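Local coordinates for ZINC phosphodiesterase ELAC protein 1 (Homo sapiens, PDB 3ZWF) that cleaves phosphodiester bonds in RNA as a dimeric two-zinc enzyme, processing tRNA 3' ends and removing the 2',3'-cyclic phosphate left on damaged tRNAs during tRNA repair, at residues Phe33-Gly36 with Glu37-Thr41; Phe100-Arg103 with Thr104-Ser108; Asp278-Met281 with Asp282-Lys285; Gly288-Thr291 with Pro292-Ala296. All blocks are in the same frame, centred on the assembly; numbering follows the deposited sequence.

In the fold
Along the chain the four contacts come in series, each a short local arrangement where a helix starts, runs on or ends. In the two-sheet metallo-beta-lactamase fold, contact 1, between strand 29-33 and helix 39-45, and contact 2, on helix 97-107, have centres about 17 Å apart; both belong to the half round the sheet of strands 29-33, 89-94 and 116-121, and both meet the second subunit. Contacts 3 and 4 lie in the other half, on successive helices 281-286 and 292-301, centres about 8 Å apart and touching. Contacts 2 and 4 lie about 35 Å apart across the chain's centre. Contact 1 also borders the zinc site, which contact 4 reaches from the other half through His-289.

Contact 1 (Phe33-Gly36 with Glu37-Thr41); sequences FDCG and EGTQT. With EDO (1,2-ethanediol), chain J.
The peptide plane between Gly-36 and Glu-37 is approached by Thr-39 from one face: its backbone N and its OG1 both lie on the same side of the plane. Thr-39 OG1 stands 2.6 Å from Gly-36 O and Thr-39 N 3.1 Å from the same oxygen, so two donors grip one buried carbonyl. The hydroxyl can join the N-H because OG1 sits beside its own backbone N (chi1 -61°). This closes a type II beta turn from Gly-36 to Thr-39, with Gly-38 at the third position, where its positive phi suits a residue without a side chain. Beside the turn, Cys-35 SG rests 3.9 Å from Thr-39 CB. In one of its two conformers, Thr-41 OG1 donates to Gly-38 O (2.6 Å) and accepts from O2 of a 1,2-ethanediol (2.5 Å), probably from the crystallisation liquor. The Glu-37 carboxylate turns outward: OE2 takes N of Gly-38 and OE1 takes NE2 of Gln-40, both of the second subunit, an exchange repeated in reverse. Toward the metals, Asp-34 OD2 bonds His-65 ND1 and so positions a zinc ligand. The turn carries the chain from strand 29-33 into helix 39-45, with Cys-35 packed on Leu-72 of helix 69-79 and Thr-39 on Ala-21 of strand 21-26.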
loop_
_atom_site.group_PDB
_atom_site.type_symbol
_atom_site.label_atom_id
_atom_site.label_comp_id
_atom_site.label_asym_id
_atom_site.label_seq_id
_atom_site.Cartn_x
_atom_site.Cartn_y
_atom_site.Cartn_z
ATOM N N PHE A 33 -1.906 8.286 13.267
ATOM C CA PHE A 33 -0.594 7.853 13.722
ATOM C C PHE A 33 -0.296 6.529 13.033
ATOM O O PHE A 33 -0.927 5.500 13.325
ATOM C CB PHE A 33 -0.552 7.713 15.256
ATOM C CG PHE A 33 -0.628 9.014 15.960
ATOM C CD1 PHE A 33 -1.853 9.627 16.199
ATOM C CD2 PHE A 33 0.538 9.682 16.361
ATOM C CE1 PHE A 33 -1.917 10.889 16.866
ATOM C CE2 PHE A 33 0.474 10.927 16.978
ATOM C CZ PHE A 33 -0.755 11.522 17.234
ATOM N N ASP A 34 0.660 6.610 12.108
ATOM C CA ASP A 34 1.084 5.530 11.198
ATOM C C ASP A 34 0.030 5.194 10.141
ATOM O O ASP A 34 -1.161 5.489 10.268
ATOM C CB ASP A 34 1.598 4.294 11.952
ATOM C CG ASP A 34 3.021 4.539 12.583
ATOM O OD1 ASP A 34 3.674 5.461 12.151
ATOM O OD2 ASP A 34 3.448 3.767 13.458
ATOM N N CYS A 35 0.530 4.617 9.066
ATOM C CA CYS A 35 -0.285 4.414 7.863
ATOM C C CYS A 35 0.231 3.240 7.040
ATOM O O CYS A 35 0.695 3.378 5.920
ATOM C CB CYS A 35 -0.347 5.703 7.033
ATOM S SG CYS A 35 -1.679 5.720 5.829
ATOM N N GLY A 36 0.220 2.080 7.644
ATOM C CA GLY A 36 0.510 0.832 6.900
ATOM C C GLY A 36 -0.429 0.573 5.742
ATOM O O GLY A 36 -1.522 1.160 5.634
ATOM N N GLU A 37 -0.003 -0.346 4.882
ATOM C CA GLU A 37 -0.806 -0.733 3.757
ATOM C C GLU A 37 -2.180 -1.200 4.228
ATOM O O GLU A 37 -2.298 -1.920 5.224
ATOM C CB GLU A 37 -0.084 -1.848 3.007
ATOM C CG GLU A 37 -0.950 -2.364 1.888
ATOM C CD GLU A 37 -0.224 -3.138 0.817
ATOM O OE1 GLU A 37 1.003 -3.332 0.857
ATOM O OE2 GLU A 37 -0.933 -3.566 -0.077
ATOM N N GLY A 38 -3.222 -0.740 3.548
ATOM C CA GLY A 38 -4.601 -1.059 3.902
ATOM C C GLY A 38 -5.303 -0.122 4.855
ATOM O O GLY A 38 -6.492 -0.292 5.149
ATOM N N THR A 39 -4.574 0.852 5.360
ATOM C CA THR A 39 -5.178 1.843 6.224
ATOM C C THR A 39 -6.398 2.536 5.631
ATOM O O THR A 39 -7.418 2.652 6.286
ATOM C CB THR A 39 -4.147 2.865 6.709
ATOM O OG1 THR A 39 -3.143 2.175 7.460
ATOM C CG2 THR A 39 -4.822 3.931 7.584
ATOM N N GLN A 40 -6.345 2.899 4.348
ATOM C CA GLN A 40 -7.507 3.582 3.747
ATOM C C GLN A 40 -8.776 2.718 3.779
ATOM O O GLN A 40 -9.890 3.221 3.968
ATOM C CB GLN A 40 -7.201 4.081 2.327
ATOM C CG GLN A 40 -6.852 2.973 1.331
ATOM C CD GLN A 40 -6.844 3.479 -0.085
ATOM O OE1 GLN A 40 -7.880 3.959 -0.584
ATOM N NE2 GLN A 40 -5.683 3.343 -0.771
ATOM N N THR A 41 -8.627 1.406 3.571
ATOM C CA THR A 41 -9.745 0.464 3.566
ATOM C C THR A 41 -10.243 0.221 5.002
ATOM O O THR A 41 -11.440 0.096 5.267
ATOM C CB THR A 41 -9.298 -0.823 2.821
ATOM O OG1 THR A 41 -8.072 -1.327 3.374
ATOM C CG2 THR A 41 -8.970 -0.448 1.417
HETATM C C1 EDO J . -5.978 -4.244 2.880
HETATM O O1 EDO J . -4.704 -4.621 3.392
HETATM C C2 EDO J . -5.929 -3.275 1.734
HETATM O O2 EDO J . -7.152 -2.689 1.452
#

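Contact 2 (Phe100-Arg103 with Thr104-Ser108); sequences FIWR and TMELS
Thr-104 reaches back one helical turn to Phe-100, which both its CB and its OG1 meet. CB lies 3.2 Å from Phe-100 O. OG1, placed beside the backbone N by a chi1 of -55°, hydrogen-bonds that oxygen at 2.7 Å, while Thr-104 N makes the usual helical bond to it from the opposite face of the carbonyl plane. The same hydroxyl hangs 3.6 Å above one face of the Phe-100 ring, displaced toward its rim. Its hydrogen goes to Phe-100 O, so the OG1 over the ring is already engaged with the carbonyl. The next rung is apolar: Met-105 CG lies 4.2 Å from Ile-101 CG2. On the exposed flank, a water donates to Arg-103 O and, weakly, to Glu-106 OE1. At the helix end Ser-108 repeats the threonine's device, its OG and N both bonding Thr-104 O, with OG at 2.9 Å. Phe-100 meets Phe-66 edge-to-face and Leu-107 of the second subunit, whose Phe-67 packs on Thr-104, so this face of the helix forms part of the dimer interface. The whole arrangement belongs to helix 97-107, the connecting helix of the beta-alpha-beta unit between strands 89-94 and 116-121.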
loop_
_atom_site.group_PDB
_atom_site.type_symbol
_atom_site.label_atom_id
_atom_site.label_comp_id
_atom_site.label_asym_id
_atom_site.label_seq_id
_atom_site.Cartn_x
_atom_site.Cartn_y
_atom_site.Cartn_z
ATOM N N PHE A 100 9.669 10.764 -0.628
ATOM C CA PHE A 100 8.906 9.577 -0.925
ATOM C C PHE A 100 7.519 9.948 -1.418
ATOM O O PHE A 100 7.047 9.455 -2.456
ATOM C CB PHE A 100 8.780 8.636 0.278
ATOM C CG PHE A 100 7.857 7.495 0.035
ATOM C CD1 PHE A 100 8.230 6.467 -0.797
ATOM C CD2 PHE A 100 6.599 7.452 0.626
ATOM C CE1 PHE A 100 7.349 5.404 -1.050
ATOM C CE2 PHE A 100 5.736 6.373 0.411
ATOM C CZ PHE A 100 6.120 5.359 -0.416
ATOM N N ILE A 101 6.841 10.810 -0.681
ATOM C CA ILE A 101 5.478 11.220 -1.039
ATOM C C ILE A 101 5.482 12.004 -2.381
ATOM O O ILE A 101 4.697 11.707 -3.294
ATOM C CB ILE A 101 4.761 12.024 0.089
ATOM C CG1 ILE A 101 4.626 11.186 1.363
ATOM C CG2 ILE A 101 3.398 12.482 -0.393
ATOM C CD1 ILE A 101 4.361 11.995 2.620
ATOM N N TRP A 102 6.392 12.974 -2.519
ATOM C CA TRP A 102 6.448 13.801 -3.707
ATOM C C TRP A 102 6.660 12.938 -4.956
ATOM O O TRP A 102 5.966 13.074 -5.969
ATOM C CB TRP A 102 7.601 14.823 -3.606
ATOM C CG TRP A 102 7.771 15.564 -4.813
ATOM C CD1 TRP A 102 8.596 15.245 -5.897
ATOM C CD2 TRP A 102 7.062 16.746 -5.191
ATOM N NE1 TRP A 102 8.426 16.164 -6.891
ATOM C CE2 TRP A 102 7.503 17.101 -6.490
ATOM C CE3 TRP A 102 6.101 17.551 -4.558
ATOM C CZ2 TRP A 102 7.022 18.229 -7.157
ATOM C CZ3 TRP A 102 5.625 18.677 -5.229
ATOM C CH2 TRP A 102 6.086 19.001 -6.513
ATOM N N ARG A 103 7.645 12.059 -4.870
ATOM C CA ARG A 103 8.058 11.248 -6.050
ATOM C C ARG A 103 6.940 10.286 -6.405
ATOM O O ARG A 103 6.656 10.035 -7.588
ATOM C CB ARG A 103 9.317 10.439 -5.751
ATOM C CG ARG A 103 10.601 11.299 -5.653
ATOM C CD ARG A 103 11.841 10.417 -5.821
ATOM N NE ARG A 103 12.891 10.817 -4.891
ATOM C CZ ARG A 103 13.597 11.942 -4.964
ATOM N NH1 ARG A 103 13.407 12.813 -5.954
ATOM N NH2 ARG A 103 14.508 12.196 -4.036
ATOM N N THR A 104 6.293 9.733 -5.379
ATOM C CA THR A 104 5.220 8.738 -5.599
ATOM C C THR A 104 3.987 9.397 -6.249
ATOM O O THR A 104 3.380 8.852 -7.167
ATOM C CB THR A 104 4.882 7.958 -4.310
ATOM O OG1 THR A 104 6.111 7.377 -3.837
ATOM C CG2 THR A 104 3.813 6.834 -4.571
ATOM N N MET A 105 3.663 10.605 -5.808
ATOM C CA MET A 105 2.569 11.372 -6.425
ATOM C C MET A 105 2.901 11.719 -7.883
ATOM O O MET A 105 2.036 11.628 -8.762
ATOM C CB MET A 105 2.231 12.632 -5.648
ATOM C CG MET A 105 1.703 12.375 -4.252
ATOM S SD MET A 105 0.162 11.468 -4.175
ATOM C CE MET A 105 0.711 9.838 -3.691
ATOM N N GLU A 106 4.144 12.132 -8.122
ATOM C CA GLU A 106 4.580 12.478 -9.482
ATOM C C GLU A 106 4.522 11.240 -10.378
ATOM O O GLU A 106 4.026 11.311 -11.513
ATOM C CB GLU A 106 5.991 13.065 -9.472
ATOM C CG GLU A 106 6.423 13.528 -10.840
ATOM C CD GLU A 106 7.784 14.201 -10.868
ATOM O OE1 GLU A 106 8.726 13.712 -10.205
ATOM O OE2 GLU A 106 7.922 15.200 -11.599
ATOM N N LEU A 107 5.057 10.122 -9.872
ATOM C CA LEU A 107 5.141 8.866 -10.671
ATOM C C LEU A 107 3.755 8.401 -11.080
ATOM O O LEU A 107 3.559 7.849 -12.203
ATOM C CB LEU A 107 5.869 7.776 -9.883
ATOM C CG LEU A 107 6.096 6.413 -10.544
ATOM C CD1 LEU A 107 7.152 6.529 -11.665
ATOM C CD2 LEU A 107 6.445 5.323 -9.513
ATOM N N SER A 108 2.788 8.575 -10.176
ATOM C CA SER A 108 1.414 8.073 -10.402
ATOM C C SER A 108 0.512 9.122 -11.077
ATOM O O SER A 108 -0.702 8.911 -11.196
ATOM C CB SER A 108 0.813 7.590 -9.109
ATOM O OG SER A 108 0.707 8.621 -8.152
HETATM O O HOH W 1 8.630 10.385 -9.505
#

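Contact 3 (Asp278-Met281 with Asp282-Lys285); sequences DAQM and DKAK
The opening turn of helix 281-286 brings Met-281 against Lys-285, just after a short 3-10 segment at Asp-278 and Ala-279. Met-281 and Lys-285 illustrate how two long chains four residues apart share a helix flank: Met-281 CG lies 3.7 Å from Lys-285 CE, and the sulfur SD is at the same distance from NZ. The lysine is extended to its end, and its CG starts beside the backbone N (chi1 -70°), which lays its aliphatic part over the Met-281 carbonyl, with CG 3.4 Å from that oxygen. Beneath them run the first helical bonds, Ala-284 N to Gln-280 O at 2.8 Å and Lys-285 N to Met-281 O at 2.9 Å. Gln-280 occupies the N-cap position, its side chain alongside that of Lys-283 and pointing the same way. The helix is short and closes with a Schellman motif, in which His-289 N bonds Ala-284 O and Gly-288 N bonds Lys-285 O, Gly-288 supplying the positive phi. At its start a water donates to Ala-279 O and accepts from Asp-282 N, 2.9 Å away, serving an N-H of the first turn. The Asp-282 carboxylate lies near this amino end, where the helix dipole would probably stabilise its negative charge. Met-281 packs on Met-294 of helix 292-301, and Ala-284 turns its methyl to Thr-291.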
loop_
_atom_site.group_PDB
_atom_site.type_symbol
_atom_site.label_atom_id
_atom_site.label_comp_id
_atom_site.label_asym_id
_atom_site.label_seq_id
_atom_site.Cartn_x
_atom_site.Cartn_y
_atom_site.Cartn_z
ATOM N N ASP A 278 6.748 -12.656 26.260
ATOM C CA ASP A 278 7.954 -12.473 27.101
ATOM C C ASP A 278 8.975 -13.593 26.969
ATOM O O ASP A 278 10.161 -13.361 27.113
ATOM C CB ASP A 278 7.583 -12.353 28.588
ATOM C CG ASP A 278 6.846 -11.076 28.911
ATOM O OD1 ASP A 278 7.075 -10.057 28.275
ATOM O OD2 ASP A 278 6.026 -11.088 29.847
ATOM N N ALA A 279 8.509 -14.811 26.726
ATOM C CA ALA A 279 9.416 -15.949 26.525
ATOM C C ALA A 279 10.338 -15.743 25.298
ATOM O O ALA A 279 11.390 -16.358 25.193
ATOM C CB ALA A 279 8.621 -17.226 26.383
ATOM N N GLN A 280 9.927 -14.881 24.380
ATOM C CA GLN A 280 10.753 -14.543 23.180
ATOM C C GLN A 280 11.422 -13.175 23.256
ATOM O O GLN A 280 11.679 -12.526 22.225
ATOM C CB GLN A 280 9.909 -14.621 21.919
ATOM C CG GLN A 280 9.176 -15.954 21.745
ATOM C CD GLN A 280 8.592 -16.122 20.357
ATOM O OE1 GLN A 280 7.381 -16.070 20.156
ATOM N NE2 GLN A 280 9.453 -16.306 19.402
ATOM N N MET A 281 11.751 -12.754 24.471
ATOM C CA MET A 281 12.336 -11.436 24.706
ATOM C C MET A 281 13.640 -11.260 23.929
ATOM O O MET A 281 13.868 -10.197 23.368
ATOM C CB MET A 281 12.592 -11.187 26.181
ATOM C CG MET A 281 12.928 -9.739 26.492
ATOM S SD MET A 281 13.035 -9.388 28.260
ATOM C CE MET A 281 11.325 -9.598 28.778
ATOM N N ASP A 282 14.480 -12.290 23.907
ATOM C CA ASP A 282 15.758 -12.212 23.173
ATOM C C ASP A 282 15.526 -11.957 21.685
ATOM O O ASP A 282 16.123 -11.051 21.109
ATOM C CB ASP A 282 16.603 -13.480 23.369
ATOM C CG ASP A 282 17.186 -13.595 24.762
ATOM O OD1 ASP A 282 17.224 -12.582 25.493
ATOM O OD2 ASP A 282 17.606 -14.712 25.130
ATOM N N LYS A 283 14.626 -12.721 21.082
ATOM C CA LYS A 283 14.247 -12.508 19.702
ATOM C C LYS A 283 13.630 -11.117 19.475
ATOM O O LYS A 283 13.959 -10.430 18.502
ATOM C CB LYS A 283 13.287 -13.582 19.211
ATOM C CG LYS A 283 12.912 -13.425 17.758
ATOM C CD LYS A 283 12.083 -14.623 17.272
ATOM C CE LYS A 283 11.803 -14.539 15.813
ATOM N NZ LYS A 283 10.829 -13.465 15.486
ATOM N N ALA A 284 12.761 -10.698 20.394
ATOM C CA ALA A 284 12.143 -9.370 20.303
ATOM C C ALA A 284 13.217 -8.265 20.248
ATOM O O ALA A 284 13.240 -7.435 19.337
ATOM C CB ALA A 284 11.152 -9.120 21.470
ATOM N N LYS A 285 14.139 -8.291 21.192
ATOM C CA LYS A 285 15.168 -7.254 21.283
ATOM C C LYS A 285 16.063 -7.274 20.060
ATOM O O LYS A 285 16.435 -6.230 19.550
ATOM C CB LYS A 285 16.001 -7.427 22.558
ATOM C CG LYS A 285 15.253 -7.108 23.831
ATOM C CD LYS A 285 16.134 -7.349 25.032
ATOM C CE LYS A 285 15.451 -6.974 26.344
ATOM N NZ LYS A 285 16.175 -7.579 27.492
HETATM O O HOH W 2 14.208 -14.755 25.338
#

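Contact 4 (Gly288-Thr291 with Pro292-Ala296); sequences GHST and PQMAA. With PO4 (phosphate ion), chain F.
A sulfur atom serves as acceptor where Thr-291 meets Met-294: Thr-291 N makes a weak hydrogen bond, 3.5 Å long and with an angle of 149° at the hydrogen, to Met-294 SD. The thioether folds back past the start of helix 292-301, and its bend at chi3 brings the CE methyl 3.6 Å from Ser-290 OG, which itself bonds Cys-252 O. Thr-291 is the N-cap residue; its O takes Ala-295 N at 3.1 Å. Its OG1, held between the backbone N and the carbonyl carbon (chi1 68°), turns to Asp-278 OD1, an oxygen that also receives Gln-293 N and so ties the start of helix 292-301 to the 3-10 segment that precedes helix 281-286. Toward the metals, His-289 NE2 donates to phosphate O4 at 2.6 Å and 162°, the ion lying at the edge of the imidazole ring near its plane. Glu-273 OE2 holds ND1 and so fixes the ring's rotation, while Arg-181 NH1 grips the phosphate as well. The ion probably comes from the crystallisation liquor; even so, beside zinc ligands His-180 and His-311, a histidine presenting its N-H to phosphate is consistent with a place for a phosphoryl group of the RNA.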
loop_
_atom_site.group_PDB
_atom_site.type_symbol
_atom_site.label_atom_id
_atom_site.label_comp_id
_atom_site.label_asym_id
_atom_site.label_seq_id
_atom_site.Cartn_x
_atom_site.Cartn_y
_atom_site.Cartn_z
ATOM N N GLY A 288 14.542 -5.224 17.484
ATOM C CA GLY A 288 14.159 -3.862 17.923
ATOM C C GLY A 288 12.724 -3.748 18.406
ATOM O O GLY A 288 12.067 -2.693 18.274
ATOM N N HIS A 289 12.243 -4.845 19.000
ATOM C CA HIS A 289 10.881 -4.945 19.481
ATOM C C HIS A 289 10.837 -5.119 21.016
ATOM O O HIS A 289 11.865 -5.320 21.658
ATOM C CB HIS A 289 10.123 -6.080 18.772
ATOM C CG HIS A 289 9.789 -5.769 17.341
ATOM N ND1 HIS A 289 9.185 -4.592 16.964
ATOM C CD2 HIS A 289 9.957 -6.486 16.199
ATOM C CE1 HIS A 289 9.016 -4.583 15.649
ATOM N NE2 HIS A 289 9.500 -5.713 15.152
ATOM N N SER A 290 9.612 -5.072 21.514
ATOM C CA SER A 290 9.296 -5.236 22.950
ATOM C C SER A 290 8.345 -6.400 23.190
ATOM O O SER A 290 7.611 -6.880 22.302
ATOM C CB SER A 290 8.655 -3.961 23.466
ATOM O OG SER A 290 9.579 -2.901 23.474
ATOM N N THR A 291 8.352 -6.843 24.431
ATOM C CA THR A 291 7.412 -7.850 24.895
ATOM C C THR A 291 6.489 -7.199 25.957
ATOM O O THR A 291 6.704 -6.042 26.345
ATOM C CB THR A 291 8.149 -9.040 25.505
ATOM O OG1 THR A 291 8.771 -8.630 26.720
ATOM C CG2 THR A 291 9.189 -9.611 24.527
ATOM N N PRO A 292 5.438 -7.916 26.404
ATOM C CA PRO A 292 4.547 -7.225 27.329
ATOM C C PRO A 292 5.206 -6.769 28.641
ATOM O O PRO A 292 4.869 -5.706 29.141
ATOM C CB PRO A 292 3.482 -8.272 27.620
ATOM C CG PRO A 292 3.396 -9.057 26.332
ATOM C CD PRO A 292 4.824 -9.166 25.893
ATOM N N GLN A 293 6.142 -7.557 29.150
ATOM C CA GLN A 293 6.834 -7.148 30.389
ATOM C C GLN A 293 7.661 -5.879 30.173
ATOM O O GLN A 293 7.766 -5.038 31.049
ATOM C CB GLN A 293 7.691 -8.269 30.942
ATOM C CG GLN A 293 8.281 -7.941 32.350
ATOM C CD GLN A 293 7.271 -7.485 33.426
ATOM O OE1 GLN A 293 7.354 -6.326 33.935
ATOM N NE2 GLN A 293 6.367 -8.384 33.815
ATOM N N MET A 294 8.222 -5.717 28.979
ATOM C CA MET A 294 9.047 -4.520 28.707
ATOM C C MET A 294 8.158 -3.287 28.630
ATOM O O MET A 294 8.484 -2.211 29.199
ATOM C CB MET A 294 9.846 -4.670 27.400
ATOM C CG MET A 294 10.875 -5.779 27.452
ATOM S SD MET A 294 11.508 -6.220 25.820
ATOM C CE MET A 294 12.147 -4.616 25.250
ATOM N N ALA A 295 7.005 -3.457 27.990
ATOM C CA ALA A 295 6.038 -2.372 27.854
ATOM C C ALA A 295 5.475 -1.978 29.236
ATOM O O ALA A 295 5.355 -0.793 29.554
ATOM C CB ALA A 295 4.909 -2.755 26.910
ATOM N N ALA A 296 5.156 -2.994 30.033
ATOM C CA ALA A 296 4.556 -2.823 31.359
ATOM C C ALA A 296 5.517 -2.079 32.297
ATOM O O ALA A 296 5.121 -1.221 33.080
ATOM C CB ALA A 296 4.170 -4.185 31.954
HETATM P P PO4 F . 8.672 -4.752 12.129
HETATM O O1 PO4 F . 9.689 -3.703 12.645
HETATM O O2 PO4 F . 8.841 -4.695 10.521
HETATM O O3 PO4 F . 7.279 -4.326 12.365
HETATM O O4 PO4 F . 9.145 -6.080 12.610
#